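Local coordinates for protein mevalonate kinase, putative (Leishmania major, PDB 2HFS) that probably catalyses the ATP-dependent phosphorylation of (R)-mevalonate to (R)-5-phosphomevalonate, the first step from mevalonate to isopentenyl diphosphate, at residues Glu27-His32 with Arg257-Ser262. Sequence-based numbering, arbitrary orientation.
Sequences EHFVVH and RQIDVS
His-28 and Phe-29 reach from the loop between strands 17-25 and 36-52 to meet Ile-259 and Val-261, just past the end of helix 242-258. The imidazole of His-28 receives Val-261 CG1 over one face in a CH-pi contact, the methyl standing 4.0 Å from the ring centroid, 13° off the normal and displaced toward NE2 and CD2. The other methyl, Val-261 CG2, lies 3.9 Å from His-28 CD2. A hydrogen bond from His-28 NE2 to the carbonyl oxygen of Thr-286 helps set the rotation of the ring, while Val-204 and Val-208 of helix 201-214 pack against the same side chain.

Ile-259 fits its two branches to different partners. With CG1 lying between the backbone N and the carbonyl carbon (chi1 58°), the longer branch carries CD1 to 3.7 Å from His-28 CB, obliquely to the ring, and CG2 is left to meet the end of Phe-29. There Ile-259 CG2 sits 4.0 Å from Phe-29 CZ, again at a slant to the ring; Tyr-226 of helix 216-239 lies with its ring nearly parallel to that of Phe-29, and Leu-255 also touches the phenyl group.

All four touching residues are buried, but the interface is small, 187 Å² in all, and the backbones stay well apart: the closest CA atoms, those of His-28 and Val-261, are 8.8 Å from each other. Against this close packing of Ile-259 and Val-261 stands the solvent-facing side of the helix end, where Arg-257, Gln-258 and Asp-260 are exposed.

Asp-260, with positive phi, is the C' residue of a Schellman motif in which Val-261 N bonds to Cys-256 O and Asp-260 N to Arg-257 O; Ile-259 and Val-261, on either side of it in sequence, pack this helix terminus of the GHMP kinase C-terminal region against the loop between strands 17-25 and 36-52.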
ATOM      1  N   GLU A  27      10.922   3.614   2.931  1.00 12.02           N
ATOM      2  CA  GLU A  27      10.689   4.306   1.664  1.00 11.01           C
ATOM      3  C   GLU A  27      11.931   5.110   1.260  1.00 12.42           C
ATOM      4  O   GLU A  27      12.606   5.722   2.109  1.00 10.19           O
ATOM      5  CB  GLU A  27       9.503   5.257   1.738  1.00 11.04           C
ATOM      6  CG  GLU A  27       9.535   6.217   2.911  1.00  8.61           C
ATOM      7  CD  GLU A  27       8.886   5.602   4.144  1.00 10.96           C
ATOM      8  OE1 GLU A  27       7.634   5.466   4.150  1.00 10.62           O
ATOM      9  OE2 GLU A  27       9.618   5.215   5.085  1.00 10.80           O
ATOM     10  N   HIS A  28      12.213   5.122  -0.037  1.00 10.41           N
ATOM     11  CA  HIS A  28      13.389   5.819  -0.588  1.00 11.04           C
ATOM     12  C   HIS A  28      14.743   5.156  -0.353  1.00 11.56           C
ATOM     13  O   HIS A  28      15.524   4.979  -1.297  1.00 13.93           O
ATOM     14  CB  HIS A  28      13.389   7.305  -0.187  1.00 11.89           C
ATOM     15  CG  HIS A  28      12.279   8.072  -0.823  1.00 11.21           C
ATOM     16  ND1 HIS A  28      12.294   8.419  -2.156  1.00 14.75           N
ATOM     17  CD2 HIS A  28      11.097   8.507  -0.329  1.00 12.07           C
ATOM     18  CE1 HIS A  28      11.174   9.050  -2.456  1.00 15.60           C
ATOM     19  NE2 HIS A  28      10.420   9.101  -1.369  1.00 13.69           N
ATOM     20  N   PHE A  29      15.028   4.767   0.887  1.00 11.67           N
ATOM     21  CA  PHE A  29      16.311   4.114   1.193  1.00 11.73           C
ATOM     22  C   PHE A  29      16.409   2.707   0.603  1.00 13.20           C
ATOM     23  O   PHE A  29      17.508   2.220   0.264  1.00 12.45           O
ATOM     24  CB  PHE A  29      16.541   4.091   2.700  1.00 13.51           C
ATOM     25  CG  PHE A  29      16.719   5.466   3.294  1.00 11.87           C
ATOM     26  CD1 PHE A  29      15.720   6.041   4.071  1.00 13.76           C
ATOM     27  CD2 PHE A  29      17.880   6.201   3.045  1.00  9.40           C
ATOM     28  CE1 PHE A  29      15.880   7.324   4.608  1.00 10.06           C
ATOM     29  CE2 PHE A  29      18.059   7.481   3.601  1.00 10.70           C
ATOM     30  CZ  PHE A  29      17.043   8.044   4.375  1.00  9.61           C
ATOM     31  N   VAL A  30      15.250   2.072   0.463  1.00 12.25           N
ATOM     32  CA  VAL A  30      15.131   0.770  -0.185  1.00 12.88           C
ATOM     33  C   VAL A  30      15.644   0.770  -1.640  1.00 12.46           C
ATOM     34  O   VAL A  30      16.209  -0.228  -2.111  1.00 13.82           O
ATOM     35  CB  VAL A  30      13.662   0.273  -0.117  1.00 11.46           C
ATOM     36  CG1 VAL A  30      12.724   1.195  -0.937  1.00 12.09           C
ATOM     37  CG2 VAL A  30      13.549  -1.170  -0.562  1.00 14.60           C
ATOM     38  N   VAL A  31      15.435   1.883  -2.340  1.00 13.59           N
ATOM     39  CA  VAL A  31      15.947   2.090  -3.693  1.00 15.63           C
ATOM     40  C   VAL A  31      17.472   1.898  -3.738  1.00 15.39           C
ATOM     41  O   VAL A  31      18.020   1.490  -4.762  1.00 15.86           O
ATOM     42  CB  VAL A  31      15.528   3.483  -4.221  1.00 12.94           C
ATOM     43  CG1 VAL A  31      16.199   3.842  -5.553  1.00 16.41           C
ATOM     44  CG2 VAL A  31      14.010   3.548  -4.346  1.00 15.64           C
ATOM     45  N   HIS A  32      18.130   2.159  -2.605  1.00 16.13           N
ATOM     46  CA  HIS A  32      19.588   2.127  -2.516  1.00 15.91           C
ATOM     47  C   HIS A  32      20.114   0.916  -1.755  1.00 17.36           C
ATOM     48  O   HIS A  32      21.295   0.867  -1.370  1.00 17.36           O
ATOM     49  CB  HIS A  32      20.093   3.457  -1.943  1.00 16.76           C
ATOM     50  CG  HIS A  32      19.704   4.627  -2.785  1.00 14.90           C
ATOM     51  ND1 HIS A  32      20.561   5.202  -3.696  1.00 17.50           N
ATOM     52  CD2 HIS A  32      18.520   5.272  -2.919  1.00 13.17           C
ATOM     53  CE1 HIS A  32      19.938   6.187  -4.322  1.00 15.46           C
ATOM     54  NE2 HIS A  32      18.693   6.234  -3.886  1.00 11.37           N
ATOM     55  N   ARG A 257      13.008  13.495   6.416  1.00 11.92           N
ATOM     56  CA  ARG A 257      13.104  14.947   6.349  1.00 12.20           C
ATOM     57  C   ARG A 257      14.477  15.368   5.810  1.00 11.86           C
ATOM     58  O   ARG A 257      14.569  16.337   5.069  1.00 11.82           O
ATOM     59  CB  ARG A 257      12.901  15.597   7.719  1.00 12.75           C
ATOM     60  CG  ARG A 257      11.550  15.380   8.379  1.00 12.40           C
ATOM     61  CD  ARG A 257      11.384  16.260   9.604  1.00 13.59           C
ATOM     62  NE  ARG A 257      11.415  17.687   9.257  1.00 16.86           N
ATOM     63  CZ  ARG A 257      11.391  18.671  10.155  1.00 20.43           C
ATOM     64  NH1 ARG A 257      11.335  18.383  11.451  1.00 18.12           N
ATOM     65  NH2 ARG A 257      11.432  19.938   9.757  1.00 21.52           N
ATOM     66  N   GLN A 258      15.526  14.617   6.159  1.00 13.42           N
ATOM     67  CA  GLN A 258      16.904  14.971   5.802  1.00 13.87           C
ATOM     68  C   GLN A 258      17.260  14.643   4.355  1.00 13.62           C
ATOM     69  O   GLN A 258      18.265  15.138   3.848  1.00 14.96           O
ATOM     70  CB  GLN A 258      17.906  14.314   6.759  1.00 12.84           C
ATOM     71  CG  GLN A 258      17.681  14.703   8.221  1.00 17.42           C
ATOM     72  CD  GLN A 258      18.760  14.204   9.157  1.00 16.49           C
ATOM     73  OE1 GLN A 258      19.949  14.453   8.944  1.00 21.41           O
ATOM     74  NE2 GLN A 258      18.346  13.552  10.229  1.00 22.71           N
ATOM     75  N   ILE A 259      16.448  13.816   3.695  1.00 13.35           N
ATOM     76  CA  ILE A 259      16.600  13.605   2.249  1.00 14.27           C
ATOM     77  C   ILE A 259      15.575  14.430   1.476  1.00 14.31           C
ATOM     78  O   ILE A 259      15.337  14.204   0.280  1.00 14.40           O
ATOM     79  CB  ILE A 259      16.551  12.110   1.846  1.00 13.66           C
ATOM     80  CG1 ILE A 259      15.238  11.454   2.294  1.00 13.79           C
ATOM     81  CG2 ILE A 259      17.776  11.376   2.378  1.00 14.82           C
ATOM     82  CD1 ILE A 259      14.883  10.217   1.483  1.00  5.42           C
ATOM     83  N   ASP A 260      14.970  15.379   2.195  1.00 15.10           N
ATOM     84  CA  ASP A 260      14.039  16.347   1.637  1.00 14.90           C
ATOM     85  C   ASP A 260      12.816  15.708   0.958  1.00 15.20           C
ATOM     86  O   ASP A 260      12.446  16.107  -0.157  1.00 16.20           O
ATOM     87  CB  ASP A 260      14.802  17.251   0.654  1.00 16.92           C
ATOM     88  CG  ASP A 260      13.982  18.416   0.159  1.00 16.63           C
ATOM     89  OD1 ASP A 260      13.182  18.964   0.938  1.00 16.76           O
ATOM     90  OD2 ASP A 260      14.081  18.842  -1.016  1.00 20.66           O
ATOM     91  N   VAL A 261      12.222  14.694   1.593  1.00 14.61           N
ATOM     92  CA  VAL A 261      10.977  14.116   1.056  1.00 15.20           C
ATOM     93  C   VAL A 261       9.748  14.354   1.937  1.00 14.12           C
ATOM     94  O   VAL A 261       8.685  13.815   1.665  1.00 15.39           O
ATOM     95  CB  VAL A 261      11.104  12.606   0.672  1.00 15.26           C
ATOM     96  CG1 VAL A 261      12.235  12.387  -0.358  1.00 15.98           C
ATOM     97  CG2 VAL A 261      11.307  11.715   1.902  1.00 15.60           C
ATOM     98  N   SER A 262       9.878  15.171   2.979  1.00 15.74           N
ATOM     99  CA  SER A 262       8.674  15.601   3.725  1.00 13.62           C
ATOM    100  C   SER A 262       8.090  16.882   3.124  1.00 13.23           C
ATOM    101  O   SER A 262       8.493  17.288   2.036  1.00 13.79           O
ATOM    102  CB  SER A 262       8.933  15.735   5.235  1.00 15.81           C
ATOM    103  OG  SER A 262       7.708  15.990   5.934  1.00 12.24           O
TER